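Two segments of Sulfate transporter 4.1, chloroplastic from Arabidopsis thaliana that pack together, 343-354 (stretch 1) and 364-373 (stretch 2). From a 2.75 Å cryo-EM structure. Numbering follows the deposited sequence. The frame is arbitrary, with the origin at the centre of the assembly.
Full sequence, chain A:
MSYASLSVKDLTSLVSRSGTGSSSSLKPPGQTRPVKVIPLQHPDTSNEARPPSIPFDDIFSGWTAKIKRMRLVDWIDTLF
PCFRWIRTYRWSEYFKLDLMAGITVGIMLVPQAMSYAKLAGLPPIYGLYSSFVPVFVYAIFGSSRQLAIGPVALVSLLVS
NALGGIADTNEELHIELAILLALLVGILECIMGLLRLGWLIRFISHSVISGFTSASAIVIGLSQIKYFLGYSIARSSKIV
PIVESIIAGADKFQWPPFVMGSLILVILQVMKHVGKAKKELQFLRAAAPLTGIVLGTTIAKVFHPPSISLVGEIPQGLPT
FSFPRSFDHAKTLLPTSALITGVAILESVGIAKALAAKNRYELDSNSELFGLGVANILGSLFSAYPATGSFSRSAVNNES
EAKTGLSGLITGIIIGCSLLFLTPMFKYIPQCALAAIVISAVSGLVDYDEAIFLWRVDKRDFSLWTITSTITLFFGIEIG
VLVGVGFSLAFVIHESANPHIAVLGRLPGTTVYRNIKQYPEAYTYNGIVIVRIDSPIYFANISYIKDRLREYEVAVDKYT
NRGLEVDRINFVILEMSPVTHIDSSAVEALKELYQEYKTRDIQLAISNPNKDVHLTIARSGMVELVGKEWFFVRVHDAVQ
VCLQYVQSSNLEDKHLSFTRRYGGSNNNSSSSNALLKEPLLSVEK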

ATOM      1  N   VAL A 343      12.078  -9.785  -6.734  1.00 51.76           N
ATOM      2  CA  VAL A 343      13.410 -10.112  -6.236  1.00 51.76           C
ATOM      3  C   VAL A 343      14.464  -9.353  -7.028  1.00 51.76           C
ATOM      4  O   VAL A 343      15.348  -8.703  -6.456  1.00 51.76           O
ATOM      5  N   ALA A 344      14.353  -9.378  -8.358  1.00 50.72           N
ATOM      6  CA  ALA A 344      15.320  -8.670  -9.184  1.00 50.72           C
ATOM      7  C   ALA A 344      15.310  -7.178  -8.899  1.00 50.72           C
ATOM      8  O   ALA A 344      16.354  -6.525  -8.987  1.00 50.72           O
ATOM      9  N   ILE A 345      14.148  -6.619  -8.561  1.00 51.35           N
ATOM     10  CA  ILE A 345      14.094  -5.204  -8.217  1.00 51.35           C
ATOM     11  C   ILE A 345      14.763  -4.959  -6.873  1.00 51.35           C
ATOM     12  O   ILE A 345      15.432  -3.939  -6.671  1.00 51.35           O
ATOM     13  N   LEU A 346      14.611  -5.894  -5.938  1.00 52.24           N
ATOM     14  CA  LEU A 346      15.046  -5.648  -4.569  1.00 52.24           C
ATOM     15  C   LEU A 346      16.473  -6.110  -4.312  1.00 52.24           C
ATOM     16  O   LEU A 346      17.212  -5.442  -3.580  1.00 52.24           O
ATOM     17  N   GLU A 347      16.882  -7.235  -4.895  1.00 55.18           N
ATOM     18  CA  GLU A 347      18.191  -7.814  -4.616  1.00 55.18           C
ATOM     19  C   GLU A 347      19.209  -7.521  -5.712  1.00 55.18           C
ATOM     20  O   GLU A 347      20.264  -6.944  -5.437  1.00 55.18           O
ATOM     21  N   SER A 348      18.914  -7.910  -6.955  1.00 52.65           N
ATOM     22  CA  SER A 348      19.893  -7.769  -8.030  1.00 52.65           C
ATOM     23  C   SER A 348      20.241  -6.308  -8.282  1.00 52.65           C
ATOM     24  O   SER A 348      21.418  -5.958  -8.447  1.00 52.65           O
ATOM     25  N   VAL A 349      19.232  -5.437  -8.316  1.00 53.99           N
ATOM     26  CA  VAL A 349      19.491  -4.018  -8.526  1.00 53.99           C
ATOM     27  C   VAL A 349      20.258  -3.437  -7.346  1.00 53.99           C
ATOM     28  O   VAL A 349      21.126  -2.575  -7.519  1.00 53.99           O
ATOM     29  N   GLY A 350      19.958  -3.898  -6.132  1.00 54.97           N
ATOM     30  CA  GLY A 350      20.716  -3.448  -4.977  1.00 54.97           C
ATOM     31  C   GLY A 350      22.179  -3.835  -5.055  1.00 54.97           C
ATOM     32  O   GLY A 350      23.061  -3.032  -4.736  1.00 54.97           O
ATOM     33  N   ILE A 351      22.458  -5.067  -5.486  1.00 53.63           N
ATOM     34  CA  ILE A 351      23.841  -5.503  -5.660  1.00 53.63           C
ATOM     35  C   ILE A 351      24.535  -4.658  -6.717  1.00 53.63           C
ATOM     36  O   ILE A 351      25.683  -4.234  -6.541  1.00 53.63           O
ATOM     37  N   ALA A 352      23.848  -4.402  -7.835  1.00 55.02           N
ATOM     38  CA  ALA A 352      24.445  -3.589  -8.889  1.00 55.02           C
ATOM     39  C   ALA A 352      24.760  -2.184  -8.393  1.00 55.02           C
ATOM     40  O   ALA A 352      25.841  -1.652  -8.668  1.00 55.02           O
ATOM     41  N   LYS A 353      23.832  -1.570  -7.654  1.00 57.46           N
ATOM     42  CA  LYS A 353      24.055  -0.216  -7.155  1.00 57.46           C
ATOM     43  C   LYS A 353      25.190  -0.173  -6.139  1.00 57.46           C
ATOM     44  O   LYS A 353      26.016   0.747  -6.165  1.00 57.46           O
ATOM     45  N   ALA A 354      25.246  -1.155  -5.236  1.00 57.98           N
ATOM     46  CA  ALA A 354      26.330  -1.189  -4.260  1.00 57.98           C
ATOM     47  C   ALA A 354      27.680  -1.353  -4.944  1.00 57.98           C
ATOM     48  O   ALA A 354      28.649  -0.667  -4.596  1.00 57.98           O
ATOM     49  N   ASP A 364      22.042   3.236 -13.017  1.00 62.19           N
ATOM     50  CA  ASP A 364      20.649   3.563 -12.761  1.00 62.19           C
ATOM     51  C   ASP A 364      19.828   2.288 -12.632  1.00 62.19           C
ATOM     52  O   ASP A 364      20.137   1.269 -13.257  1.00 62.19           O
ATOM     53  N   SER A 365      18.784   2.350 -11.808  1.00 57.78           N
ATOM     54  CA  SER A 365      17.995   1.168 -11.492  1.00 57.78           C
ATOM     55  C   SER A 365      17.033   0.777 -12.603  1.00 57.78           C
ATOM     56  O   SER A 365      16.413  -0.286 -12.510  1.00 57.78           O
ATOM     57  N   ASN A 366      16.879   1.602 -13.635  1.00 57.78           N
ATOM     58  CA  ASN A 366      15.953   1.291 -14.716  1.00 57.78           C
ATOM     59  C   ASN A 366      16.640   0.598 -15.885  1.00 57.78           C
ATOM     60  O   ASN A 366      16.120  -0.394 -16.410  1.00 57.78           O
ATOM     61  N   SER A 367      17.805   1.097 -16.303  1.00 58.51           N
ATOM     62  CA  SER A 367      18.544   0.426 -17.367  1.00 58.51           C
ATOM     63  C   SER A 367      19.017  -0.949 -16.919  1.00 58.51           C
ATOM     64  O   SER A 367      19.104  -1.878 -17.729  1.00 58.51           O
ATOM     65  N   GLU A 368      19.328  -1.100 -15.630  1.00 54.81           N
ATOM     66  CA  GLU A 368      19.713  -2.412 -15.121  1.00 54.81           C
ATOM     67  C   GLU A 368      18.558  -3.402 -15.206  1.00 54.81           C
ATOM     68  O   GLU A 368      18.750  -4.557 -15.608  1.00 54.81           O
ATOM     69  N   LEU A 369      17.350  -2.973 -14.835  1.00 51.85           N
ATOM     70  CA  LEU A 369      16.188  -3.848 -14.976  1.00 51.85           C
ATOM     71  C   LEU A 369      15.911  -4.169 -16.436  1.00 51.85           C
ATOM     72  O   LEU A 369      15.533  -5.295 -16.768  1.00 51.85           O
ATOM     73  N   PHE A 370      16.080  -3.189 -17.325  1.00 52.78           N
ATOM     74  CA  PHE A 370      15.880  -3.461 -18.742  1.00 52.78           C
ATOM     75  C   PHE A 370      16.888  -4.489 -19.247  1.00 52.78           C
ATOM     76  O   PHE A 370      16.539  -5.384 -20.027  1.00 52.78           O
ATOM     77  N   GLY A 371      18.144  -4.380 -18.809  1.00 51.72           N
ATOM     78  CA  GLY A 371      19.145  -5.357 -19.203  1.00 51.72           C
ATOM     79  C   GLY A 371      18.847  -6.747 -18.678  1.00 51.72           C
ATOM     80  O   GLY A 371      19.001  -7.739 -19.398  1.00 51.72           O
ATOM     81  N   LEU A 372      18.413  -6.841 -17.418  1.00 50.53           N
ATOM     82  CA  LEU A 372      18.012  -8.136 -16.874  1.00 50.53           C
ATOM     83  C   LEU A 372      16.848  -8.725 -17.658  1.00 50.53           C
ATOM     84  O   LEU A 372      16.828  -9.927 -17.941  1.00 50.53           O
ATOM     85  N   GLY A 373      15.865  -7.896 -18.007  1.00 50.06           N
ATOM     86  CA  GLY A 373      14.736  -8.389 -18.775  1.00 50.06           C
ATOM     87  C   GLY A 373      15.131  -8.887 -20.151  1.00 50.06           C
ATOM     88  O   GLY A 373      14.656  -9.930 -20.602  1.00 50.06           O
TER

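Where two helices cross steeply, the contact can be carried by a few side chains recurring about once per turn, here Ser365, the Glu368-Leu369 pair and Leu372; these segments of Sulfate transporter 4.1 illustrate the rule at an axis separation of 10.0 Å and an angle of 117°. Asp364, at the start of the segment, turns away in the p rotamer, and its OD2 accepts a hydrogen bond from Ser367 OG at 2.9 Å. Ser365 (m) follows, its CB lying 3.7 Å from CG1 of Val349 (t). Lys353 starts sideways, but a bend at chi3 (m) accompanies an end that comes nearer the other segment, where NZ donates a weak hydrogen bond to Ser365 OG at 3.4 Å. One turn on, Glu368 points inward with chi1 t and chi2 p. Its CG lies 4.1 Å from Val349 CG2 and its CD 4.0 Å from Ala352 CB, while its carboxylate oxygens find hydrogen bonds elsewhere in the structure. Leu369 (m, t) leaves its backbone sideways, yet its tip reaches across: CD1 meets Ile345 CG1 at 3.8 Å, and CG sits 3.9 Å from Val349 CG2. Val349 thus touches three successive contact residues. Leu372 (m, t), pointing toward the first helix, closes the series, with CD1 4.2 Å from Ala344 CB and 3.3 Å from Ser348 OG. The seam is mixed: apolar contacts around Leu369 and Leu372 lie beside the polar groups of Ser348, Lys353, Ser365 and Glu368.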

ATOM      1  CB  VAL A 343      13.642 -11.631  -6.295  1.00 51.76           C
ATOM      2  CG1 VAL A 343      15.112 -11.950  -6.110  1.00 51.76           C
ATOM      3  CG2 VAL A 343      12.803 -12.334  -5.243  1.00 51.76           C
ATOM      4  CB  ALA A 344      15.040  -8.926 -10.662  1.00 50.72           C
ATOM      5  CB  ILE A 345      12.641  -4.703  -8.236  1.00 51.35           C
ATOM      6  CG1 ILE A 345      12.079  -4.771  -9.654  1.00 51.35           C
ATOM      7  CG2 ILE A 345      12.552  -3.286  -7.710  1.00 51.35           C
ATOM      8  CD1 ILE A 345      10.601  -4.510  -9.730  1.00 51.35           C
ATOM      9  CB  LEU A 346      14.092  -6.336  -3.591  1.00 52.24           C
ATOM     10  CG  LEU A 346      12.693  -5.729  -3.500  1.00 52.24           C
ATOM     11  CD1 LEU A 346      11.807  -6.574  -2.607  1.00 52.24           C
ATOM     12  CD2 LEU A 346      12.756  -4.302  -2.996  1.00 52.24           C
ATOM     13  CB  GLU A 347      18.054  -9.324  -4.400  1.00 55.18           C
ATOM     14  CG  GLU A 347      17.285  -9.689  -3.147  1.00 55.18           C
ATOM     15  CD  GLU A 347      17.148 -11.186  -2.966  1.00 55.18           C
ATOM     16  OE1 GLU A 347      17.546 -11.935  -3.882  1.00 55.18           O
ATOM     17  OE2 GLU A 347      16.644 -11.611  -1.907  1.00 55.18           O
ATOM     18  CB  SER A 348      19.365  -8.419  -9.306  1.00 52.65           C
ATOM     19  OG  SER A 348      20.130  -8.021 -10.429  1.00 52.65           O
ATOM     20  CB  VAL A 349      18.171  -3.271  -8.781  1.00 53.99           C
ATOM     21  CG1 VAL A 349      18.400  -1.776  -8.791  1.00 53.99           C
ATOM     22  CG2 VAL A 349      17.569  -3.716 -10.096  1.00 53.99           C
ATOM     23  CB  ILE A 351      23.893  -7.000  -6.017  1.00 53.63           C
ATOM     24  CG1 ILE A 351      23.255  -7.842  -4.916  1.00 53.63           C
ATOM     25  CG2 ILE A 351      25.324  -7.438  -6.238  1.00 53.63           C
ATOM     26  CD1 ILE A 351      22.990  -9.264  -5.329  1.00 53.63           C
ATOM     27  CB  ALA A 352      23.516  -3.533 -10.098  1.00 55.02           C
ATOM     28  CB  LYS A 353      22.769   0.339  -6.543  1.00 57.46           C
ATOM     29  CG  LYS A 353      21.825   0.957  -7.556  1.00 57.46           C
ATOM     30  CD  LYS A 353      20.668   1.661  -6.877  1.00 57.46           C
ATOM     31  CE  LYS A 353      19.735   0.668  -6.206  1.00 57.46           C
ATOM     32  NZ  LYS A 353      18.432   1.286  -5.837  1.00 57.46           N
ATOM     33  CB  ALA A 354      26.096  -2.316  -3.255  1.00 57.98           C
ATOM     34  CB  ASP A 364      20.083   4.467 -13.861  1.00 62.19           C
ATOM     35  CG  ASP A 364      20.227   3.870 -15.240  1.00 62.19           C
ATOM     36  OD1 ASP A 364      20.845   2.794 -15.362  1.00 62.19           O
ATOM     37  OD2 ASP A 364      19.718   4.475 -16.205  1.00 62.19           O
ATOM     38  CB  SER A 365      17.219   1.400 -10.199  1.00 57.78           C
ATOM     39  OG  SER A 365      18.064   1.930  -9.194  1.00 57.78           O
ATOM     40  CB  ASN A 366      15.262   2.571 -15.186  1.00 57.78           C
ATOM     41  CG  ASN A 366      14.576   3.306 -14.053  1.00 57.78           C
ATOM     42  OD1 ASN A 366      13.895   2.698 -13.229  1.00 57.78           O
ATOM     43  ND2 ASN A 366      14.761   4.617 -14.002  1.00 57.78           N
ATOM     44  CB  SER A 367      19.728   1.281 -17.811  1.00 58.51           C
ATOM     45  OG  SER A 367      19.293   2.533 -18.312  1.00 58.51           O
ATOM     46  CB  GLU A 368      20.219  -2.291 -13.686  1.00 54.81           C
ATOM     47  CG  GLU A 368      20.447  -3.625 -13.009  1.00 54.81           C
ATOM     48  CD  GLU A 368      21.689  -4.329 -13.515  1.00 54.81           C
ATOM     49  OE1 GLU A 368      22.512  -3.682 -14.194  1.00 54.81           O
ATOM     50  OE2 GLU A 368      21.841  -5.535 -13.235  1.00 54.81           O
ATOM     51  CB  LEU A 369      14.957  -3.218 -14.331  1.00 51.85           C
ATOM     52  CG  LEU A 369      14.772  -3.465 -12.839  1.00 51.85           C
ATOM     53  CD1 LEU A 369      13.638  -2.616 -12.303  1.00 51.85           C
ATOM     54  CD2 LEU A 369      14.496  -4.937 -12.604  1.00 51.85           C
ATOM     55  CB  PHE A 370      15.968  -2.166 -19.547  1.00 52.78           C
ATOM     56  CG  PHE A 370      15.704  -2.350 -21.012  1.00 52.78           C
ATOM     57  CD1 PHE A 370      14.407  -2.432 -21.484  1.00 52.78           C
ATOM     58  CD2 PHE A 370      16.748  -2.437 -21.917  1.00 52.78           C
ATOM     59  CE1 PHE A 370      14.153  -2.603 -22.827  1.00 52.78           C
ATOM     60  CE2 PHE A 370      16.498  -2.608 -23.264  1.00 52.78           C
ATOM     61  CZ  PHE A 370      15.200  -2.690 -23.719  1.00 52.78           C
ATOM     62  CB  LEU A 372      17.637  -8.009 -15.400  1.00 50.53           C
ATOM     63  CG  LEU A 372      18.733  -7.684 -14.395  1.00 50.53           C
ATOM     64  CD1 LEU A 372      18.129  -7.467 -13.022  1.00 50.53           C
ATOM     65  CD2 LEU A 372      19.732  -8.810 -14.361  1.00 50.53           C
TER